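Local coordinates for diaminopimelate decarboxylase (PDB 2P3E), which probably catalyses the pyridoxal-phosphate-dependent decarboxylation of meso-diaminopimelate to L-lysine, the last step of lysine biosynthesis by the diaminopimelate pathway, at residues Gly345-Glu349 / Thr350-Leu354; Leu403-Lys406 / Arg407-Tyr410; Leu298-Gly302 / Ser303-Ile307. All blocks are in the same frame, centred on the assembly; numbering follows the deposited sequence.

Interaction 1 of 3, residues Gly345-Glu349 / Thr350-Leu354; sequences GPICE and TGDFL
Asp352 turns its carboxylate back into the loop that precedes it, where OD2 accepts a hydrogen bond from Ile347 N at 2.7 Å. A chi1 of 173° carries the carboxylate away from the Asp352 backbone N to the backbone of Gly345-Ile347; the Ile347 N-H comes from above its plane, and the bond is bent to 131°. The branch carbon CB of Ile347 lies 3.2 Å from the same OD2. Gly345 N makes a weak bond to Asp352 O. Lys175 of the second subunit forms a salt bridge with OD2 and also bonds Gly345 O and Ile347 O, so three crowded acceptors share one ammonium, while Asp352 OD1 is held by Met313 N. Cut back to an alanine, this position would probably leave Ile347 N, Met313 N and that lysine without their carboxylate. A type I beta turn, Glu349 to Asp352, closes with Asp352 N to Glu349 O at 3.2 Å. Glu349, which probably binds substrate, is bent at chi2 (-79°); its OE1 accepts from two waters, one bonded to Thr350 N, the other to Gly351 N; OE2 is held by Tyr385. The loop connects strands 338-344 and 358-361, Leu354 being backbone-bonded to Ile343.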
loop_
_atom_site.group_PDB
_atom_site.type_symbol
_atom_site.label_atom_id
_atom_site.label_comp_id
_atom_site.label_asym_id
_atom_site.label_seq_id
_atom_site.Cartn_x
_atom_site.Cartn_y
_atom_site.Cartn_z
ATOM N N GLY B 345 -8.481 -7.414 9.832
ATOM C CA GLY B 345 -8.693 -5.981 9.970
ATOM C C GLY B 345 -10.007 -5.498 9.400
ATOM O O GLY B 345 -10.874 -6.304 9.066
ATOM N N PRO B 346 -10.153 -4.166 9.275
ATOM C CA PRO B 346 -11.378 -3.496 8.845
ATOM C C PRO B 346 -11.551 -3.439 7.311
ATOM O O PRO B 346 -12.654 -3.174 6.828
ATOM C CB PRO B 346 -11.200 -2.075 9.410
ATOM C CG PRO B 346 -9.730 -1.849 9.352
ATOM C CD PRO B 346 -9.075 -3.202 9.572
ATOM N N ILE B 347 -10.471 -3.692 6.563
ATOM C CA ILE B 347 -10.485 -3.490 5.110
ATOM C C ILE B 347 -11.386 -4.513 4.411
ATOM O O ILE B 347 -11.437 -5.696 4.808
ATOM C CB ILE B 347 -9.058 -3.549 4.490
ATOM C CG1 ILE B 347 -8.136 -2.438 5.066
ATOM C CG2 ILE B 347 -9.131 -3.550 2.946
ATOM C CD1 ILE B 347 -8.516 -0.993 4.660
ATOM N N CYS B 348 -12.077 -4.050 3.365
ATOM C CA CYS B 348 -12.974 -4.910 2.603
ATOM C C CYS B 348 -12.205 -5.715 1.541
ATOM O O CYS B 348 -12.315 -5.471 0.314
ATOM C CB CYS B 348 -14.123 -4.089 2.001
ATOM S SG CYS B 348 -15.598 -5.089 1.736
ATOM N N GLU B 349 -11.386 -6.640 2.036
ATOM C CA GLU B 349 -10.653 -7.619 1.228
ATOM C C GLU B 349 -10.588 -8.906 2.038
ATOM O O GLU B 349 -10.398 -8.867 3.242
ATOM C CB GLU B 349 -9.202 -7.167 0.969
ATOM C CG GLU B 349 -9.034 -5.928 0.104
ATOM C CD GLU B 349 -9.191 -6.206 -1.391
ATOM O OE1 GLU B 349 -9.626 -7.320 -1.781
ATOM O OE2 GLU B 349 -8.864 -5.297 -2.183
ATOM N N THR B 350 -10.717 -10.044 1.361
ATOM C CA THR B 350 -10.507 -11.359 1.985
ATOM C C THR B 350 -9.072 -11.456 2.492
ATOM O O THR B 350 -8.815 -12.043 3.550
ATOM C CB THR B 350 -10.847 -12.504 0.997
ATOM O OG1 THR B 350 -12.221 -12.374 0.602
ATOM C CG2 THR B 350 -10.654 -13.872 1.648
ATOM N N GLY B 351 -8.157 -10.797 1.783
ATOM C CA GLY B 351 -6.731 -10.833 2.122
ATOM C C GLY B 351 -6.280 -9.853 3.187
ATOM O O GLY B 351 -5.095 -9.767 3.460
ATOM N N ASP B 352 -7.208 -9.102 3.781
ATOM C CA ASP B 352 -6.879 -8.184 4.869
ATOM C C ASP B 352 -6.836 -8.886 6.249
ATOM O O ASP B 352 -7.833 -8.943 6.974
ATOM C CB ASP B 352 -7.871 -7.034 4.937
ATOM C CG ASP B 352 -7.650 -6.133 6.186
ATOM O OD1 ASP B 352 -6.487 -5.855 6.555
ATOM O OD2 ASP B 352 -8.645 -5.715 6.800
ATOM N N PHE B 353 -5.666 -9.387 6.605
ATOM C CA PHE B 353 -5.479 -10.051 7.887
ATOM C C PHE B 353 -4.142 -9.633 8.470
ATOM O O PHE B 353 -3.264 -9.207 7.731
ATOM C CB PHE B 353 -5.519 -11.575 7.700
ATOM C CG PHE B 353 -4.484 -12.116 6.761
ATOM C CD1 PHE B 353 -3.200 -12.413 7.208
ATOM C CD2 PHE B 353 -4.800 -12.358 5.429
ATOM C CE1 PHE B 353 -2.246 -12.920 6.350
ATOM C CE2 PHE B 353 -3.848 -12.855 4.550
ATOM C CZ PHE B 353 -2.568 -13.153 5.013
ATOM N N LEU B 354 -4.005 -9.748 9.789
ATOM C CA LEU B 354 -2.729 -9.571 10.464
ATOM C C LEU B 354 -2.075 -10.919 10.833
ATOM O O LEU B 354 -0.857 -11.000 10.973
ATOM C CB LEU B 354 -2.911 -8.708 11.713
ATOM C CG LEU B 354 -3.456 -7.280 11.485
ATOM C CD1 LEU B 354 -3.597 -6.571 12.809
ATOM C CD2 LEU B 354 -2.550 -6.489 10.518
HETATM O O HOH W 1 -7.754 -9.867 -0.890
HETATM O O HOH W 2 -11.368 -9.812 -1.539
#

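Interaction 2 of 3, residues Leu403-Lys406 / Arg407-Tyr410; sequences LIRK and RENY
Arg405 lays the outer edge of its guanidinium against the carboxylate of Glu408, three residues further on. NH2 donates to Glu408 OE2 at 2.7 Å, a salt bridge with an N-H...O angle of 154°. The oxygen lies near the guanidinium plane but tilted slightly from it, and it accepts the hydrogen bond on its anti lone pair, away from OE1. The two flat groups are turned 67° against each other, and one N-H meets one oxygen, the other oxygen being bonded to His384 NE2. In Arg405 a chi1 of -169° starts the chain opposite the backbone N, and it runs extended from CG to NE to reach this point. Glu408 comes to meet it on a chain extended beyond CG.

The contact stands where the last strand of the mixed sheet, 400-405, runs out. Ile404 and Arg405 both face Glu393 of the adjacent strand 392-397 in a classic beta bulge, and beyond Lys406 the chain leads to helix 410-414, for which Asn409 is the N-cap, its OD1 accepting from Tyr412 N.

Both charged groups are buried and have further partners. Glu408 OE2 also forms a salt bridge with Arg390; two arginines thus converge on one carboxylate, whose negative charge probably offsets the closeness of their guanidinium groups. Arg405 NH1 donates to Ile413 O of the second subunit, which brings the pair into the dimer interface. Between the partners, Lys406 and Arg407 send their side chains elsewhere: Arg407, bent at chi3, gives NH1 to Pro35 O and NH2 to Phe32 O.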
loop_
_atom_site.group_PDB
_atom_site.type_symbol
_atom_site.label_atom_id
_atom_site.label_comp_id
_atom_site.label_asym_id
_atom_site.label_seq_id
_atom_site.Cartn_x
_atom_site.Cartn_y
_atom_site.Cartn_z
ATOM N N LEU B 403 4.574 12.702 20.850
ATOM C CA LEU B 403 3.788 12.442 19.669
ATOM C C LEU B 403 4.648 12.796 18.458
ATOM O O LEU B 403 5.083 13.949 18.329
ATOM C CB LEU B 403 2.468 13.241 19.702
ATOM C CG LEU B 403 1.460 13.043 18.554
ATOM C CD1 LEU B 403 0.952 11.581 18.549
ATOM C CD2 LEU B 403 0.290 14.003 18.738
ATOM N N ILE B 404 4.956 11.807 17.613
ATOM C CA ILE B 404 5.847 12.060 16.460
ATOM C C ILE B 404 5.124 12.037 15.075
ATOM O O ILE B 404 5.699 12.434 14.051
ATOM C CB ILE B 404 7.127 11.160 16.488
ATOM C CG1 ILE B 404 6.752 9.668 16.480
ATOM C CG2 ILE B 404 7.997 11.495 17.710
ATOM C CD1 ILE B 404 7.882 8.752 16.050
ATOM N N ARG B 405 3.860 11.626 15.076
ATOM C CA ARG B 405 2.956 11.844 13.939
ATOM C C ARG B 405 1.521 11.874 14.439
ATOM O O ARG B 405 1.065 10.919 15.058
ATOM C CB ARG B 405 3.114 10.756 12.860
ATOM C CG ARG B 405 2.382 11.129 11.554
ATOM C CD ARG B 405 2.465 10.043 10.480
ATOM N NE ARG B 405 1.605 10.410 9.342
ATOM C CZ ARG B 405 2.029 10.972 8.212
ATOM N NH1 ARG B 405 3.316 11.229 8.016
ATOM N NH2 ARG B 405 1.155 11.233 7.247
ATOM N N LYS B 406 0.818 12.976 14.181
ATOM C CA LYS B 406 -0.602 13.074 14.545
ATOM C C LYS B 406 -1.387 12.082 13.694
ATOM O O LYS B 406 -1.010 11.797 12.546
ATOM C CB LYS B 406 -1.145 14.478 14.287
ATOM C CG LYS B 406 -0.509 15.596 15.173
ATOM C CD LYS B 406 -1.044 17.001 14.739
ATOM C CE LYS B 406 -0.575 17.387 13.318
ATOM N NZ LYS B 406 -0.731 18.859 12.993
ATOM N N ARG B 407 -2.465 11.561 14.267
ATOM C CA ARG B 407 -3.429 10.793 13.497
ATOM C C ARG B 407 -4.015 11.688 12.407
ATOM O O ARG B 407 -4.368 12.847 12.659
ATOM C CB ARG B 407 -4.541 10.277 14.404
ATOM C CG ARG B 407 -5.497 9.265 13.748
ATOM C CD ARG B 407 -6.481 8.702 14.781
ATOM N NE ARG B 407 -5.740 8.130 15.910
ATOM C CZ ARG B 407 -5.174 6.920 15.915
ATOM N NH1 ARG B 407 -5.249 6.122 14.838
ATOM N NH2 ARG B 407 -4.492 6.525 16.980
ATOM N N GLU B 408 -4.113 11.140 11.200
ATOM C CA GLU B 408 -4.737 11.830 10.076
ATOM C C GLU B 408 -6.247 11.882 10.268
ATOM O O GLU B 408 -6.808 11.119 11.051
ATOM C CB GLU B 408 -4.396 11.089 8.775
ATOM C CG GLU B 408 -2.908 11.129 8.451
ATOM C CD GLU B 408 -2.507 10.120 7.382
ATOM O OE1 GLU B 408 -3.399 9.459 6.821
ATOM O OE2 GLU B 408 -1.308 10.032 7.081
ATOM N N ASN B 409 -6.888 12.787 9.544
ATOM C CA ASN B 409 -8.331 12.808 9.428
ATOM C C ASN B 409 -8.726 12.670 7.962
ATOM O O ASN B 409 -7.860 12.625 7.096
ATOM C CB ASN B 409 -8.902 14.077 10.081
ATOM C CG ASN B 409 -8.334 15.361 9.488
ATOM O OD1 ASN B 409 -7.867 15.412 8.340
ATOM N ND2 ASN B 409 -8.400 16.426 10.276
ATOM N N TYR B 410 -10.027 12.564 7.682
ATOM C CA TYR B 410 -10.502 12.394 6.301
ATOM C C TYR B 410 -10.084 13.539 5.377
ATOM O O TYR B 410 -9.754 13.309 4.202
ATOM C CB TYR B 410 -12.028 12.244 6.270
ATOM C CG TYR B 410 -12.572 11.167 7.185
ATOM C CD1 TYR B 410 -11.911 9.935 7.332
ATOM C CD2 TYR B 410 -13.767 11.360 7.871
ATOM C CE1 TYR B 410 -12.419 8.947 8.183
ATOM C CE2 TYR B 410 -14.287 10.378 8.709
ATOM C CZ TYR B 410 -13.602 9.172 8.852
ATOM O OH TYR B 410 -14.120 8.199 9.675
#

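Interaction 3 of 3, residues Leu298-Gly302 / Ser303-Ile307; sequences LKDKG and SKHFI
A beta hairpin with a two-residue loop joins strand 289-301 to strand 304-309, and on one of its faces His305 meets Asp300. The ring donates from ND1 to Asp300 OD1 at 2.6 Å. The carboxylate oxygen sits at the ring edge, close to the imidazole plane, and is approached on its syn side; carboxylate and ring planes are 44° apart. A chi1 of -174° sets the His305 ring opposite the backbone N, beside the carbonyl carbon, and its CE1 comes 3.9 Å from Leu298 CB. On the same face Leu298 and Ile307 run alongside each other in the same direction, with CD2 of the leucine 3.9 Å from CG1 of the isoleucine.

The turn is type II', Lys301 to Lys304, with Gly302 at positive phi in its first corner. Lys301 and Lys304 form the hydrogen-bonded pair next to it, and Lys299 with Phe306 the following one, where Phe306 N reaches Lys299 O at 2.7 Å. Between them Asp300 and His305 make a non-hydrogen-bonded pair, the setting in which their side chains meet.

Across the sheet, the Phe306 ring turns its edge to the first strand: CE2 touches Lys301 CB at 3.7 Å, and CD2 lies 3.5 Å from Lys299 O. Lys299 and Lys301, on the same face, extend toward the second subunit, where Lys299 NZ donates to the carbonyls of Glu130, Lys175 and Gly177 and Lys301 NZ to that of Phe176. Along its other edge, strand 304-309 pairs with strand 338-344, where His305 and Ile307 are backbone-bonded to Asp342.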
loop_
_atom_site.group_PDB
_atom_site.type_symbol
_atom_site.label_atom_id
_atom_site.label_comp_id
_atom_site.label_asym_id
_atom_site.label_seq_id
_atom_site.Cartn_x
_atom_site.Cartn_y
_atom_site.Cartn_z
ATOM N N LEU B 298 -15.814 -10.154 17.686
ATOM C CA LEU B 298 -15.526 -11.589 17.560
ATOM C C LEU B 298 -16.626 -12.213 16.723
ATOM O O LEU B 298 -17.799 -11.853 16.862
ATOM C CB LEU B 298 -15.475 -12.284 18.928
ATOM C CG LEU B 298 -14.538 -11.700 19.994
ATOM C CD1 LEU B 298 -14.735 -12.438 21.320
ATOM C CD2 LEU B 298 -13.059 -11.753 19.570
ATOM N N LYS B 299 -16.240 -13.143 15.855
ATOM C CA LYS B 299 -17.158 -13.782 14.924
ATOM C C LYS B 299 -16.681 -15.216 14.672
ATOM O O LYS B 299 -15.507 -15.441 14.337
ATOM C CB LYS B 299 -17.188 -12.998 13.602
ATOM C CG LYS B 299 -17.693 -13.762 12.417
ATOM C CD LYS B 299 -17.860 -12.883 11.213
ATOM C CE LYS B 299 -18.617 -13.633 10.122
ATOM N NZ LYS B 299 -18.842 -12.760 8.910
ATOM N N ASP B 300 -17.590 -16.175 14.834
ATOM C CA ASP B 300 -17.315 -17.566 14.456
ATOM C C ASP B 300 -18.036 -17.927 13.166
ATOM O O ASP B 300 -19.211 -17.605 12.960
ATOM C CB ASP B 300 -17.686 -18.555 15.582
ATOM C CG ASP B 300 -16.879 -18.334 16.848
ATOM O OD1 ASP B 300 -15.655 -18.144 16.770
ATOM O OD2 ASP B 300 -17.460 -18.360 17.951
ATOM N N LYS B 301 -17.317 -18.596 12.282
ATOM C CA LYS B 301 -17.866 -18.961 11.007
ATOM C C LYS B 301 -17.403 -20.388 10.759
ATOM O O LYS B 301 -16.233 -20.625 10.462
ATOM C CB LYS B 301 -17.359 -17.983 9.942
ATOM C CG LYS B 301 -18.115 -17.991 8.668
ATOM C CD LYS B 301 -17.588 -16.932 7.722
ATOM C CE LYS B 301 -17.928 -17.312 6.306
ATOM N NZ LYS B 301 -17.159 -16.499 5.340
ATOM N N GLY B 302 -18.326 -21.342 10.919
ATOM C CA GLY B 302 -17.982 -22.763 10.896
ATOM C C GLY B 302 -17.052 -23.124 12.042
ATOM O O GLY B 302 -17.397 -22.942 13.212
ATOM N N SER B 303 -15.868 -23.629 11.695
ATOM C CA SER B 303 -14.855 -24.015 12.677
ATOM C C SER B 303 -13.814 -22.925 12.947
ATOM O O SER B 303 -12.871 -23.152 13.706
ATOM C CB SER B 303 -14.138 -25.302 12.235
ATOM O OG SER B 303 -13.372 -25.107 11.053
ATOM N N LYS B 304 -13.980 -21.748 12.342
ATOM C CA LYS B 304 -13.002 -20.664 12.506
ATOM C C LYS B 304 -13.454 -19.590 13.490
ATOM O O LYS B 304 -14.637 -19.229 13.533
ATOM C CB LYS B 304 -12.665 -20.012 11.161
ATOM C CG LYS B 304 -11.921 -20.911 10.192
ATOM C CD LYS B 304 -11.770 -20.257 8.824
ATOM C CE LYS B 304 -10.572 -19.321 8.757
ATOM N NZ LYS B 304 -9.321 -20.022 9.180
ATOM N N HIS B 305 -12.495 -19.104 14.279
ATOM C CA HIS B 305 -12.694 -17.969 15.157
ATOM C C HIS B 305 -12.007 -16.760 14.513
ATOM O O HIS B 305 -10.829 -16.813 14.189
ATOM C CB HIS B 305 -12.140 -18.254 16.560
ATOM C CG HIS B 305 -12.433 -17.178 17.570
ATOM N ND1 HIS B 305 -13.701 -16.683 17.791
ATOM C CD2 HIS B 305 -11.622 -16.524 18.440
ATOM C CE1 HIS B 305 -13.657 -15.764 18.741
ATOM N NE2 HIS B 305 -12.410 -15.658 19.165
ATOM N N PHE B 306 -12.773 -15.687 14.309
ATOM C CA PHE B 306 -12.234 -14.423 13.821
ATOM C C PHE B 306 -12.221 -13.399 14.951
ATOM O O PHE B 306 -13.217 -13.241 15.690
ATOM C CB PHE B 306 -13.044 -13.900 12.622
ATOM C CG PHE B 306 -13.004 -14.803 11.416
ATOM C CD1 PHE B 306 -12.034 -14.632 10.429
ATOM C CD2 PHE B 306 -13.945 -15.819 11.252
ATOM C CE1 PHE B 306 -11.997 -15.465 9.310
ATOM C CE2 PHE B 306 -13.912 -16.654 10.134
ATOM C CZ PHE B 306 -12.937 -16.466 9.159
ATOM N N ILE B 307 -11.086 -12.717 15.082
ATOM C CA ILE B 307 -10.924 -11.584 15.981
ATOM C C ILE B 307 -10.734 -10.375 15.054
ATOM O O ILE B 307 -9.688 -10.226 14.416
ATOM C CB ILE B 307 -9.701 -11.769 16.904
ATOM C CG1 ILE B 307 -9.884 -13.022 17.794
ATOM C CG2 ILE B 307 -9.435 -10.514 17.740
ATOM C CD1 ILE B 307 -8.689 -13.353 18.680
#

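From the N terminus the three contacts follow in series, neither nesting nor crossing. Interaction 3 closes the hairpin between strands 289-301 and 304-309. The latter pairs in parallel with strand 338-344, whose C-terminal end leads into interaction 1, the loop before strand 358-361; their centres are about 14 Å apart. Interaction 2 comes last, at the end of strand 400-405 and the approach to helix 410-414. Its centre is about 32 Å from that of interaction 3, though both reach the same mixed sheet. All three touch the second subunit: Lys175 there serves interaction 1 through its side chain and interaction 3 through its backbone carbonyl.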